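Local coordinates for TCR alpha chain (Gallus gallus, PDB 6LIR), which pairs with a beta chain to form the chicken alpha-beta T-cell receptor, which, as in its relatives, probably recognises antigen presented by MHC molecules, at residues 77-87 against 99-109; 143-154 against 164-172. One frame throughout, in Å; residues are numbered along the deposited sequence.

Contact 1. Residues 77-87 against 99-109; sequences PRLGDAAVYYC and FGTGTRLSVQP
Tyr85 CE1 lies 3.8 Å from Leu105 CB, the ring and the branched chain meeting obliquely on the buried side of strands 84-87 and 103-108. CG of Tyr85 lies anti to the carbonyl carbon (chi1 -73°), which sends the ring back toward the 79-81 turn, where OH bonds Asp81 O at 2.7 Å, in the carbonyl plane on a lone pair: a tyrosine corner. A phenylalanine here would probably keep the packing on Leu105 but leave Asp81 O without this hydroxyl and the ring less firmly tied. Tyr85 N donates to Thr103 O at 2.7 Å and 171°. Packing is tight at the FGXG motif, where Tyr86 CD1 sits 3.3 Å from Gly100 O, in plane at the ring edge, and Gly102 CA is 3.6 Å from the same carbon; a CB on Gly102 would strike the ring. On the side away from Tyr85, shared by Tyr86, packing thins toward solvent: Val84 CG2 rests 4.1 Å from CB of exposed Arg104, whose extended chain reaches Glu170 of the TCR beta chain. Apolar packing and satisfied polar groups thus suit the interior, where even buried Asp81 pairs with Arg34, while Arg104 takes its charge to the partner subunit.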
loop_
_atom_site.group_PDB
_atom_site.type_symbol
_atom_site.label_atom_id
_atom_site.label_comp_id
_atom_site.label_asym_id
_atom_site.label_seq_id
_atom_site.Cartn_x
_atom_site.Cartn_y
_atom_site.Cartn_z
ATOM N N PRO A 77 -2.385 -14.218 -13.212
ATOM C CA PRO A 77 -2.361 -12.980 -12.430
ATOM C C PRO A 77 -3.154 -11.869 -13.095
ATOM O O PRO A 77 -3.052 -11.642 -14.299
ATOM C CB PRO A 77 -0.866 -12.632 -12.365
ATOM C CG PRO A 77 -0.137 -13.871 -12.848
ATOM C CD PRO A 77 -1.082 -14.478 -13.836
ATOM N N ARG A 78 -3.951 -11.178 -12.291
ATOM C CA ARG A 78 -4.649 -9.979 -12.722
ATOM C C ARG A 78 -4.155 -8.795 -11.902
ATOM O O ARG A 78 -3.391 -8.947 -10.943
ATOM C CB ARG A 78 -6.166 -10.138 -12.588
ATOM C CG ARG A 78 -6.784 -11.146 -13.553
ATOM C CD ARG A 78 -8.061 -11.754 -12.982
ATOM N NE ARG A 78 -7.835 -12.387 -11.682
ATOM C CZ ARG A 78 -8.149 -11.832 -10.514
ATOM N NH1 ARG A 78 -7.905 -12.475 -9.381
ATOM N NH2 ARG A 78 -8.705 -10.628 -10.481
ATOM N N LEU A 79 -4.610 -7.601 -12.292
ATOM C CA LEU A 79 -4.148 -6.378 -11.642
ATOM C C LEU A 79 -4.365 -6.434 -10.136
ATOM O O LEU A 79 -3.529 -5.956 -9.358
ATOM C CB LEU A 79 -4.868 -5.171 -12.247
ATOM C CG LEU A 79 -4.490 -3.781 -11.732
ATOM C CD1 LEU A 79 -2.986 -3.560 -11.818
ATOM C CD2 LEU A 79 -5.236 -2.711 -12.518
ATOM N N GLY A 80 -5.454 -7.065 -9.702
ATOM C CA GLY A 80 -5.739 -7.195 -8.285
ATOM C C GLY A 80 -4.790 -8.108 -7.535
ATOM O O GLY A 80 -4.827 -8.122 -6.301
ATOM N N ASP A 81 -3.948 -8.863 -8.241
ATOM C CA ASP A 81 -2.992 -9.765 -7.612
ATOM C C ASP A 81 -1.647 -9.104 -7.343
ATOM O O ASP A 81 -0.742 -9.763 -6.816
ATOM C CB ASP A 81 -2.790 -11.006 -8.487
ATOM C CG ASP A 81 -4.056 -11.819 -8.634
ATOM O OD1 ASP A 81 -4.716 -12.075 -7.603
ATOM O OD2 ASP A 81 -4.402 -12.191 -9.774
ATOM N N ALA A 82 -1.501 -7.827 -7.677
ATOM C CA ALA A 82 -0.292 -7.085 -7.345
ATOM C C ALA A 82 -0.224 -6.885 -5.836
ATOM O O ALA A 82 -1.075 -6.206 -5.252
ATOM C CB ALA A 82 -0.274 -5.742 -8.072
ATOM N N ALA A 83 0.779 -7.481 -5.206
ATOM C CA ALA A 83 0.921 -7.412 -3.759
ATOM C C ALA A 83 2.330 -7.853 -3.399
ATOM O O ALA A 83 3.126 -8.235 -4.262
ATOM C CB ALA A 83 -0.121 -8.285 -3.048
ATOM N N VAL A 84 2.621 -7.820 -2.107
ATOM C CA VAL A 84 3.867 -8.341 -1.574
ATOM C C VAL A 84 3.560 -9.731 -1.046
ATOM O O VAL A 84 2.708 -9.895 -0.164
ATOM C CB VAL A 84 4.442 -7.434 -0.475
ATOM C CG1 VAL A 84 5.695 -8.063 0.128
ATOM C CG2 VAL A 84 4.750 -6.054 -1.038
ATOM N N TYR A 85 4.221 -10.731 -1.613
ATOM C CA TYR A 85 3.966 -12.126 -1.288
ATOM C C TYR A 85 5.038 -12.635 -0.334
ATOM O O TYR A 85 6.234 -12.529 -0.622
ATOM C CB TYR A 85 3.922 -12.972 -2.560
ATOM C CG TYR A 85 2.667 -12.745 -3.374
ATOM C CD1 TYR A 85 2.539 -11.633 -4.199
ATOM C CD2 TYR A 85 1.609 -13.639 -3.310
ATOM C CE1 TYR A 85 1.388 -11.421 -4.940
ATOM C CE2 TYR A 85 0.459 -13.439 -4.044
ATOM C CZ TYR A 85 0.354 -12.330 -4.857
ATOM O OH TYR A 85 -0.795 -12.141 -5.582
ATOM N N TYR A 86 4.602 -13.172 0.802
ATOM C CA TYR A 86 5.484 -13.647 1.857
ATOM C C TYR A 86 5.382 -15.159 1.987
ATOM O O TYR A 86 4.281 -15.716 2.029
ATOM C CB TYR A 86 5.121 -13.025 3.211
ATOM C CG TYR A 86 5.494 -11.572 3.389
ATOM C CD1 TYR A 86 6.787 -11.202 3.743
ATOM C CD2 TYR A 86 4.543 -10.569 3.236
ATOM C CE1 TYR A 86 7.128 -9.877 3.921
ATOM C CE2 TYR A 86 4.874 -9.240 3.411
ATOM C CZ TYR A 86 6.168 -8.899 3.753
ATOM O OH TYR A 86 6.501 -7.576 3.927
ATOM N N CYS A 87 6.528 -15.814 2.103
ATOM C CA CYS A 87 6.550 -17.198 2.544
ATOM C C CYS A 87 6.931 -17.214 4.017
ATOM O O CYS A 87 7.662 -16.346 4.498
ATOM C CB CYS A 87 7.535 -18.051 1.733
ATOM S SG CYS A 87 9.249 -17.514 1.864
ATOM N N PHE A 99 9.326 -15.669 8.711
ATOM C CA PHE A 99 8.843 -15.080 7.473
ATOM C C PHE A 99 9.988 -14.743 6.531
ATOM O O PHE A 99 11.084 -14.369 6.956
ATOM C CB PHE A 99 8.040 -13.809 7.756
ATOM C CG PHE A 99 6.615 -14.069 8.131
ATOM C CD1 PHE A 99 5.636 -14.159 7.155
ATOM C CD2 PHE A 99 6.253 -14.222 9.459
ATOM C CE1 PHE A 99 4.321 -14.402 7.497
ATOM C CE2 PHE A 99 4.938 -14.462 9.810
ATOM C CZ PHE A 99 3.970 -14.552 8.827
ATOM N N GLY A 100 9.698 -14.827 5.238
ATOM C CA GLY A 100 10.628 -14.376 4.230
ATOM C C GLY A 100 10.601 -12.871 4.087
ATOM O O GLY A 100 9.774 -12.172 4.669
ATOM N N THR A 101 11.551 -12.361 3.308
ATOM C CA THR A 101 11.673 -10.922 3.128
ATOM C C THR A 101 10.562 -10.343 2.257
ATOM O O THR A 101 10.421 -9.118 2.199
ATOM C CB THR A 101 13.036 -10.586 2.532
ATOM O OG1 THR A 101 13.362 -11.544 1.521
ATOM C CG2 THR A 101 14.105 -10.612 3.617
ATOM N N GLY A 102 9.790 -11.181 1.569
ATOM C CA GLY A 102 8.686 -10.703 0.764
ATOM C C GLY A 102 9.066 -10.366 -0.661
ATOM O O GLY A 102 10.122 -9.773 -0.908
ATOM N N THR A 103 8.224 -10.764 -1.610
ATOM C CA THR A 103 8.418 -10.459 -3.021
ATOM C C THR A 103 7.286 -9.552 -3.485
ATOM O O THR A 103 6.108 -9.912 -3.368
ATOM C CB THR A 103 8.475 -11.739 -3.855
ATOM O OG1 THR A 103 9.657 -12.472 -3.502
ATOM C CG2 THR A 103 8.524 -11.404 -5.346
ATOM N N ARG A 104 7.642 -8.385 -4.013
ATOM C CA ARG A 104 6.660 -7.387 -4.429
ATOM C C ARG A 104 6.284 -7.667 -5.878
ATOM O O ARG A 104 7.085 -7.431 -6.788
ATOM C CB ARG A 104 7.201 -5.967 -4.283
ATOM C CG ARG A 104 6.191 -4.954 -4.733
ATOM C CD ARG A 104 6.491 -3.511 -4.351
ATOM N NE ARG A 104 5.586 -2.683 -5.069
ATOM C CZ ARG A 104 4.367 -2.329 -4.656
ATOM N NH1 ARG A 104 3.537 -1.580 -5.374
ATOM N NH2 ARG A 104 3.953 -2.717 -3.456
ATOM N N LEU A 105 5.076 -8.179 -6.095
ATOM C CA LEU A 105 4.632 -8.535 -7.436
ATOM C C LEU A 105 3.928 -7.352 -8.088
ATOM O O LEU A 105 3.042 -6.734 -7.490
ATOM C CB LEU A 105 3.697 -9.746 -7.417
ATOM C CG LEU A 105 3.094 -10.087 -8.791
ATOM C CD1 LEU A 105 4.194 -10.411 -9.794
ATOM C CD2 LEU A 105 2.078 -11.221 -8.708
ATOM N N SER A 106 4.329 -7.050 -9.316
ATOM C CA SER A 106 3.714 -6.027 -10.145
ATOM C C SER A 106 3.086 -6.722 -11.343
ATOM O O SER A 106 3.719 -7.587 -11.957
ATOM C CB SER A 106 4.742 -4.991 -10.607
ATOM O OG SER A 106 4.821 -3.908 -9.699
ATOM N N VAL A 107 1.847 -6.363 -11.664
ATOM C CA VAL A 107 1.113 -6.993 -12.754
ATOM C C VAL A 107 0.717 -5.899 -13.732
ATOM O O VAL A 107 -0.056 -4.996 -13.387
ATOM C CB VAL A 107 -0.124 -7.752 -12.252
ATOM C CG1 VAL A 107 -0.916 -8.325 -13.426
ATOM C CG2 VAL A 107 0.281 -8.852 -11.282
ATOM N N GLN A 108 1.242 -5.988 -14.953
ATOM C CA GLN A 108 1.038 -4.957 -15.958
ATOM C C GLN A 108 -0.128 -5.325 -16.855
ATOM O O GLN A 108 -0.053 -6.334 -17.573
ATOM C CB GLN A 108 2.299 -4.762 -16.789
ATOM C CG GLN A 108 3.442 -4.126 -16.019
ATOM C CD GLN A 108 4.760 -4.827 -16.256
ATOM O OE1 GLN A 108 5.541 -5.037 -15.328
ATOM N NE2 GLN A 108 5.017 -5.198 -17.506
ATOM N N PRO A 109 -1.198 -4.539 -16.869
ATOM C CA PRO A 109 -2.313 -4.815 -17.778
ATOM C C PRO A 109 -1.916 -4.578 -19.226
ATOM O O PRO A 109 -0.956 -3.870 -19.534
ATOM C CB PRO A 109 -3.398 -3.827 -17.336
ATOM C CG PRO A 109 -2.949 -3.299 -15.998
ATOM C CD PRO A 109 -1.456 -3.372 -16.010
#

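Contact 2. Residues 143-154 against 164-172; sequences LSSVDSKTETVV and EASYLSTYW
Val153 sets its CG2 methyl over one face of the Tyr167 ring, 3.7 Å from the centroid and 24° off the ring normal, a CH-pi contact displaced toward the rim. Val153 CG2 lies anti to the carbonyl carbon, and this rotation places the other methyl, CG1, 3.5 Å from Ser166 O. Glu151 reaches the same ring at its edge: the extended chain brings CD to 3.8 Å from Tyr167 CD2, with the carboxylate turned 66° from the ring plane and OE1 bonded to Tyr136. Farther along, Tyr171 has CG between its backbone N and carbonyl carbon (chi1 64°), which swings the ring against the type I turn 143-146. Val146 crosses it at about a right angle, CG2 standing 3.9 Å from the centroid over the face, while Leu143 CD1 approaches CE2 obliquely at 4.1 Å. The hydroxyl of Tyr171 is held by Gln179 and Gly181. On the sheet face of Thr152 and Leu168, Val154 CG2 meets Leu168 CD1 at 3.8 Å, and small hydroxyls suit the subunit interface: Thr150 OG1 bonds Asp169 and Ser166 OG bonds Arg186, both of the TCR beta chain. Paired backbone bonds such as Thr152 N to Leu168 O, 2.8 Å, keep the register. This antiparallel hairpin corresponds to strands D and E of a TCR alpha constant domain, whose ABED sheet faces the beta chain.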
loop_
_atom_site.group_PDB
_atom_site.type_symbol
_atom_site.label_atom_id
_atom_site.label_comp_id
_atom_site.label_asym_id
_atom_site.label_seq_id
_atom_site.Cartn_x
_atom_site.Cartn_y
_atom_site.Cartn_z
ATOM N N LEU A 143 9.967 10.388 -19.104
ATOM C CA LEU A 143 9.819 11.450 -18.121
ATOM C C LEU A 143 11.174 11.689 -17.476
ATOM O O LEU A 143 11.306 11.836 -16.258
ATOM C CB LEU A 143 8.750 11.110 -17.087
ATOM C CG LEU A 143 7.768 12.242 -16.772
ATOM C CD1 LEU A 143 7.358 12.975 -18.041
ATOM C CD2 LEU A 143 6.537 11.712 -16.049
ATOM N N SER A 144 12.198 11.708 -18.337
ATOM C CA SER A 144 13.583 11.855 -17.905
ATOM C C SER A 144 13.804 13.169 -17.174
ATOM O O SER A 144 14.538 13.220 -16.181
ATOM C CB SER A 144 14.512 11.768 -19.115
ATOM O OG SER A 144 13.983 12.533 -20.186
ATOM N N SER A 145 13.173 14.235 -17.635
ATOM C CA SER A 145 13.399 15.551 -17.065
ATOM C C SER A 145 12.625 15.808 -15.776
ATOM O O SER A 145 12.542 16.963 -15.342
ATOM C CB SER A 145 13.025 16.602 -18.105
ATOM O OG SER A 145 12.730 17.835 -17.484
ATOM N N VAL A 146 12.045 14.787 -15.154
ATOM C CA VAL A 146 11.335 14.961 -13.892
ATOM C C VAL A 146 11.707 13.811 -12.969
ATOM O O VAL A 146 11.637 12.642 -13.363
ATOM C CB VAL A 146 9.801 15.028 -14.057
ATOM C CG1 VAL A 146 9.153 15.728 -12.857
ATOM C CG2 VAL A 146 9.406 15.733 -15.338
ATOM N N ASP A 147 12.108 14.144 -11.746
ATOM C CA ASP A 147 12.289 13.160 -10.685
ATOM C C ASP A 147 11.053 13.033 -9.813
ATOM O O ASP A 147 10.782 11.950 -9.285
ATOM C CB ASP A 147 13.500 13.490 -9.818
ATOM C CG ASP A 147 14.273 12.246 -9.389
ATOM O OD1 ASP A 147 15.429 12.109 -9.829
ATOM O OD2 ASP A 147 13.736 11.417 -8.614
ATOM N N SER A 148 10.308 14.120 -9.647
ATOM C CA SER A 148 9.246 14.216 -8.668
ATOM C C SER A 148 7.912 13.683 -9.176
ATOM O O SER A 148 6.872 14.029 -8.605
ATOM C CB SER A 148 9.070 15.684 -8.274
ATOM O OG SER A 148 9.138 16.513 -9.436
ATOM N N LYS A 149 7.909 12.869 -10.233
ATOM C CA LYS A 149 6.668 12.310 -10.759
ATOM C C LYS A 149 6.369 10.967 -10.104
ATOM O O LYS A 149 7.267 10.288 -9.598
ATOM C CB LYS A 149 6.723 12.142 -12.282
ATOM C CG LYS A 149 7.281 10.803 -12.745
ATOM C CD LYS A 149 8.805 10.758 -12.675
ATOM C CE LYS A 149 9.323 9.584 -13.485
ATOM N NZ LYS A 149 10.744 9.297 -13.188
ATOM N N THR A 150 5.084 10.605 -10.087
ATOM C CA THR A 150 4.625 9.317 -9.586
ATOM C C THR A 150 3.681 8.695 -10.607
ATOM O O THR A 150 3.061 9.393 -11.411
ATOM C CB THR A 150 3.928 9.445 -8.224
ATOM O OG1 THR A 150 3.082 10.598 -8.219
ATOM C CG2 THR A 150 4.963 9.572 -7.110
ATOM N N GLU A 151 3.578 7.366 -10.570
ATOM C CA GLU A 151 2.862 6.605 -11.585
ATOM C C GLU A 151 1.907 5.629 -10.916
ATOM O O GLU A 151 2.186 5.114 -9.831
ATOM C CB GLU A 151 3.847 5.846 -12.502
ATOM C CG GLU A 151 3.207 4.793 -13.389
ATOM C CD GLU A 151 4.197 4.131 -14.332
ATOM O OE1 GLU A 151 4.326 4.601 -15.480
ATOM O OE2 GLU A 151 4.835 3.134 -13.929
ATOM N N THR A 152 0.773 5.381 -11.574
ATOM C CA THR A 152 -0.199 4.408 -11.099
ATOM C C THR A 152 -0.907 3.786 -12.296
ATOM O O THR A 152 -0.745 4.222 -13.437
ATOM C CB THR A 152 -1.233 5.046 -10.167
ATOM O OG1 THR A 152 -0.615 6.084 -9.400
ATOM C CG2 THR A 152 -1.787 4.003 -9.224
ATOM N N VAL A 153 -1.690 2.744 -12.014
ATOM C CA VAL A 153 -2.583 2.112 -12.976
ATOM C C VAL A 153 -3.959 2.028 -12.339
ATOM O O VAL A 153 -4.088 1.646 -11.171
ATOM C CB VAL A 153 -2.109 0.700 -13.391
ATOM C CG1 VAL A 153 -2.710 0.308 -14.731
ATOM C CG2 VAL A 153 -0.604 0.627 -13.430
ATOM N N VAL A 154 -4.991 2.380 -13.106
ATOM C CA VAL A 154 -6.362 2.343 -12.620
ATOM C C VAL A 154 -7.225 1.652 -13.664
ATOM O O VAL A 154 -6.835 1.490 -14.822
ATOM C CB VAL A 154 -6.921 3.751 -12.314
ATOM C CG1 VAL A 154 -6.063 4.461 -11.278
ATOM C CG2 VAL A 154 -7.010 4.571 -13.590
ATOM N N GLU A 164 -11.607 -1.228 -18.475
ATOM C CA GLU A 164 -10.353 -0.925 -19.154
ATOM C C GLU A 164 -9.329 -0.382 -18.169
ATOM O O GLU A 164 -9.664 0.346 -17.232
ATOM C CB GLU A 164 -10.542 0.100 -20.273
ATOM C CG GLU A 164 -11.905 0.133 -20.914
ATOM C CD GLU A 164 -12.067 1.332 -21.829
ATOM O OE1 GLU A 164 -11.149 2.179 -21.869
ATOM O OE2 GLU A 164 -13.107 1.425 -22.512
ATOM N N ALA A 165 -8.065 -0.700 -18.424
ATOM C CA ALA A 165 -6.960 -0.254 -17.593
ATOM C C ALA A 165 -6.168 0.827 -18.316
ATOM O O ALA A 165 -6.065 0.834 -19.545
ATOM C CB ALA A 165 -6.037 -1.419 -17.219
ATOM N N SER A 166 -5.590 1.736 -17.537
ATOM C CA SER A 166 -4.817 2.823 -18.110
ATOM C C SER A 166 -3.803 3.296 -17.085
ATOM O O SER A 166 -4.091 3.337 -15.887
ATOM C CB SER A 166 -5.717 3.992 -18.539
ATOM O OG SER A 166 -6.473 4.487 -17.444
ATOM N N TYR A 167 -2.622 3.655 -17.568
ATOM C CA TYR A 167 -1.575 4.185 -16.715
ATOM C C TYR A 167 -1.757 5.687 -16.573
ATOM O O TYR A 167 -2.255 6.359 -17.481
ATOM C CB TYR A 167 -0.193 3.895 -17.305
ATOM C CG TYR A 167 0.340 2.509 -17.030
ATOM C CD1 TYR A 167 -0.086 1.417 -17.776
ATOM C CD2 TYR A 167 1.284 2.294 -16.030
ATOM C CE1 TYR A 167 0.409 0.147 -17.531
ATOM C CE2 TYR A 167 1.785 1.035 -15.781
ATOM C CZ TYR A 167 1.342 -0.036 -16.530
ATOM O OH TYR A 167 1.839 -1.294 -16.276
ATOM N N LEU A 168 -1.319 6.213 -15.432
ATOM C CA LEU A 168 -1.362 7.643 -15.169
ATOM C C LEU A 168 -0.086 8.026 -14.444
ATOM O O LEU A 168 0.330 7.339 -13.508
ATOM C CB LEU A 168 -2.572 8.031 -14.303
ATOM C CG LEU A 168 -3.967 7.522 -14.663
ATOM C CD1 LEU A 168 -4.942 7.800 -13.522
ATOM C CD2 LEU A 168 -4.452 8.159 -15.953
ATOM N N SER A 169 0.526 9.116 -14.883
ATOM C CA SER A 169 1.674 9.707 -14.216
ATOM C C SER A 169 1.357 11.166 -13.931
ATOM O O SER A 169 0.661 11.820 -14.709
ATOM C CB SER A 169 2.955 9.582 -15.057
ATOM O OG SER A 169 3.548 8.301 -14.884
ATOM N N THR A 170 1.859 11.675 -12.807
ATOM C CA THR A 170 1.618 13.068 -12.458
ATOM C C THR A 170 2.853 13.673 -11.814
ATOM O O THR A 170 3.655 12.980 -11.189
ATOM C CB THR A 170 0.443 13.233 -11.474
ATOM O OG1 THR A 170 0.611 12.340 -10.365
ATOM C CG2 THR A 170 -0.888 12.962 -12.155
ATOM N N TYR A 171 2.982 14.988 -11.973
ATOM C CA TYR A 171 3.966 15.785 -11.258
ATOM C C TYR A 171 3.442 17.211 -11.201
ATOM O O TYR A 171 2.698 17.647 -12.084
ATOM C CB TYR A 171 5.370 15.711 -11.886
ATOM C CG TYR A 171 5.530 16.258 -13.293
ATOM C CD1 TYR A 171 5.767 17.610 -13.515
ATOM C CD2 TYR A 171 5.498 15.412 -14.395
ATOM C CE1 TYR A 171 5.934 18.108 -14.797
ATOM C CE2 TYR A 171 5.664 15.901 -15.680
ATOM C CZ TYR A 171 5.881 17.249 -15.875
ATOM O OH TYR A 171 6.048 17.740 -17.152
ATOM N N TRP A 172 3.804 17.919 -10.135
ATOM C CA TRP A 172 3.236 19.226 -9.847
ATOM C C TRP A 172 4.340 20.178 -9.415
ATOM O O TRP A 172 5.381 19.757 -8.904
ATOM C CB TRP A 172 2.178 19.137 -8.742
ATOM C CG TRP A 172 2.767 18.693 -7.443
ATOM C CD1 TRP A 172 2.965 17.409 -7.027
ATOM C CD2 TRP A 172 3.266 19.534 -6.398
ATOM N NE1 TRP A 172 3.546 17.399 -5.783
ATOM C CE2 TRP A 172 3.739 18.691 -5.374
ATOM C CE3 TRP A 172 3.350 20.920 -6.225
ATOM C CZ2 TRP A 172 4.290 19.186 -4.194
ATOM C CZ3 TRP A 172 3.898 21.410 -5.054
ATOM C CH2 TRP A 172 4.359 20.546 -4.053
HETATM O O HOH W 1 5.841 16.888 -8.731
#

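How the contacts relate
Contact 1 is a buried hairpin in the variable domain, contact 2 a partly buried one in the constant domain, and they share no strand; their centres lie about 20 Å apart. Strands 84-90 and 97-108 run inside their five-stranded sheet, whereas 150-156 is outermost within the chain. Contact 1 relies on aromatic rings, aliphatic chains and the glycines of the FGXG motif, Gly100 lying beside the Cys20-Cys87 disulfide; contact 2 relies on valine-tyrosine packing. Both meet the beta chain, contact 1 through aromatic rings and one arginine, contact 2 largely through threonine and serine hydroxyls. At the domain junction Pro109 CB packs 3.6 Å from Ala165 CB, and Gln108 CG approaches Tyr167 OH.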